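Local structure of trehalose-6-phosphate phosphatase (Candida albicans, 5DXI) at residues D28-L33 and A41-S46. The protein belongs to the haloacid dehalogenase (HAD) superfamily of phosphatases and binds a magnesium ion and beryllium trifluoride in its active site. Sequence-based numbering, arbitrary orientation.
Sequences DYDGTL and AAAIPS. With MG (magnesium ion), chain E; BEF (beryllium trifluoride ion), chain F; GLC (alpha-D-glucopyranose), chain C; GLC (alpha-D-glucopyranose), chain B.
Y29 reaches out to A43 and P45, its ring leaving the backbone with CG anti to the backbone N (chi1 -178°). At the root, CB lies 3.3 Å from fluorine F3 of the beryllium trifluoride, the acceptor of hydrogen bonds from Y29 N and D30 N. Farther out, CE2 comes within 3.2 Å of A43 O, which lies in plane at the ring edge; A43 CB is a methyl small enough to let that edge come up to the backbone. At the tip, OH gives A43 O a donor over 2.6 Å, the hydroxyl oxygen lying tilted 32° out of the plane of the A43 carbonyl. P45 suits the next place: its N has no hydrogen to compete for that hydroxyl, and its CD packs 3.2 Å from Y29 OH. Y29 sits within the DxDxT motif of HAD phosphatases, just after strand 23-27: D28 OD1 is bonded to beryllium, while D28 OD2 and D30 O bind magnesium together with D233. T32 OG1 steadies D28 by donating to the anti lone pair of OD2. D30 OD2 faces the glucose and pairs with R70, while OD1 lies 3.6 Å from A43 CB. Beyond the tyrosine, water 1 links L33 O to S46 N.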
# COMPACT_ATOMS: atom_id res chain seq x y z
N ASP A 28 0.83 -3.26 -2.26
CA ASP A 28 1.50 -3.09 -0.99
C ASP A 28 2.68 -4.08 -0.91
O ASP A 28 2.61 -5.14 -1.52
CB ASP A 28 0.55 -3.36 0.14
CG ASP A 28 1.18 -3.11 1.44
OD1 ASP A 28 1.77 -2.04 1.49
OD2 ASP A 28 1.13 -3.96 2.35
N TYR A 29 3.72 -3.77 -0.12
CA TYR A 29 4.83 -4.71 0.05
C TYR A 29 4.72 -5.49 1.37
O TYR A 29 4.38 -6.67 1.36
CB TYR A 29 6.20 -4.00 -0.00
CG TYR A 29 7.35 -5.00 0.12
CD1 TYR A 29 7.60 -5.91 -0.89
CD2 TYR A 29 8.14 -5.05 1.26
CE1 TYR A 29 8.63 -6.84 -0.79
CE2 TYR A 29 9.18 -5.98 1.38
CZ TYR A 29 9.41 -6.87 0.33
OH TYR A 29 10.43 -7.80 0.40
N ASP A 30 4.98 -4.83 2.49
CA ASP A 30 5.02 -5.53 3.77
C ASP A 30 3.68 -6.13 4.19
O ASP A 30 2.66 -5.48 4.16
CB ASP A 30 5.51 -4.60 4.88
CG ASP A 30 6.97 -4.24 4.72
OD1 ASP A 30 7.82 -5.08 5.07
OD2 ASP A 30 7.27 -3.11 4.25
N GLY A 31 3.72 -7.41 4.58
CA GLY A 31 2.54 -8.13 5.01
C GLY A 31 1.62 -8.47 3.85
O GLY A 31 0.53 -9.01 4.04
N THR A 32 2.09 -8.21 2.64
CA THR A 32 1.27 -8.38 1.45
C THR A 32 2.00 -9.24 0.43
O THR A 32 1.51 -10.30 0.06
CB THR A 32 0.89 -7.00 0.85
OG1 THR A 32 0.10 -6.28 1.81
CG2 THR A 32 0.11 -7.17 -0.45
N LEU A 33 3.18 -8.79 -0.01
CA LEU A 33 4.01 -9.58 -0.92
C LEU A 33 5.05 -10.41 -0.16
O LEU A 33 5.70 -11.29 -0.73
CB LEU A 33 4.72 -8.67 -1.93
CG LEU A 33 3.81 -7.83 -2.82
CD1 LEU A 33 4.62 -6.92 -3.76
CD2 LEU A 33 2.91 -8.75 -3.61
N ALA A 41 14.45 -5.30 8.36
CA ALA A 41 15.51 -5.48 7.37
C ALA A 41 15.49 -6.88 6.76
O ALA A 41 16.08 -7.12 5.70
CB ALA A 41 16.88 -5.20 7.99
N ALA A 42 14.81 -7.80 7.44
CA ALA A 42 14.72 -9.20 7.02
C ALA A 42 13.53 -9.46 6.09
O ALA A 42 13.35 -10.59 5.64
CB ALA A 42 14.62 -10.10 8.23
N ALA A 43 12.72 -8.44 5.82
CA ALA A 43 11.52 -8.59 5.00
C ALA A 43 11.87 -8.62 3.52
O ALA A 43 11.49 -7.74 2.76
CB ALA A 43 10.51 -7.46 5.28
N ILE A 44 12.55 -9.68 3.11
CA ILE A 44 13.20 -9.70 1.80
C ILE A 44 12.36 -10.41 0.74
O ILE A 44 11.73 -11.41 1.05
CB ILE A 44 14.59 -10.40 1.96
CG1 ILE A 44 15.56 -9.49 2.72
CG2 ILE A 44 15.16 -10.89 0.62
CD1 ILE A 44 16.89 -10.18 3.08
N PRO A 45 12.39 -9.93 -0.52
CA PRO A 45 11.61 -10.60 -1.57
C PRO A 45 12.01 -12.07 -1.76
O PRO A 45 13.20 -12.37 -1.84
CB PRO A 45 11.95 -9.80 -2.82
CG PRO A 45 12.47 -8.50 -2.33
CD PRO A 45 13.12 -8.76 -1.03
N SER A 46 11.02 -12.95 -1.81
CA SER A 46 11.24 -14.35 -2.12
C SER A 46 11.52 -14.50 -3.59
O SER A 46 11.14 -13.62 -4.38
CB SER A 46 10.01 -15.21 -1.71
OG SER A 46 8.88 -14.92 -2.54
MG MG E . 1.69 -3.67 4.35
BE BEF F . 2.98 -1.88 2.42
F1 BEF F . 3.07 -0.35 3.30
F2 BEF F . 3.36 -2.73 3.93
F3 BEF F . 4.69 -1.93 2.01
C1 GLC C . 7.43 -2.00 7.81
C2 GLC C . 8.40 -0.83 7.95
C3 GLC C . 7.61 0.47 8.09
C4 GLC C . 6.68 0.63 6.89
C5 GLC C . 5.77 -0.59 6.82
C6 GLC C . 4.92 -0.52 5.56
O1 GLC C . 6.67 -2.16 9.00
O2 GLC C . 9.21 -1.05 9.10
O3 GLC C . 8.50 1.58 8.12
O4 GLC C . 5.88 1.82 7.02
O5 GLC C . 6.53 -1.79 6.72
O6 GLC C . 5.77 -0.63 4.42
C1 GLC B . 5.90 -3.37 8.98
C2 GLC B . 5.27 -3.62 10.34
C3 GLC B . 6.36 -3.93 11.36
C4 GLC B . 7.17 -5.14 10.91
C5 GLC B . 7.76 -4.85 9.54
C6 GLC B . 8.51 -6.04 8.95
O2 GLC B . 4.53 -2.49 10.78
O3 GLC B . 5.73 -4.17 12.63
O4 GLC B . 8.24 -5.39 11.83
O5 GLC B . 6.71 -4.50 8.62
O6 GLC B . 7.56 -7.07 8.63
O HOH W 1 8.17 -12.53 -1.03
O HOH W 2 0.69 -1.87 4.70
O HOH W 3 2.08 -3.98 6.32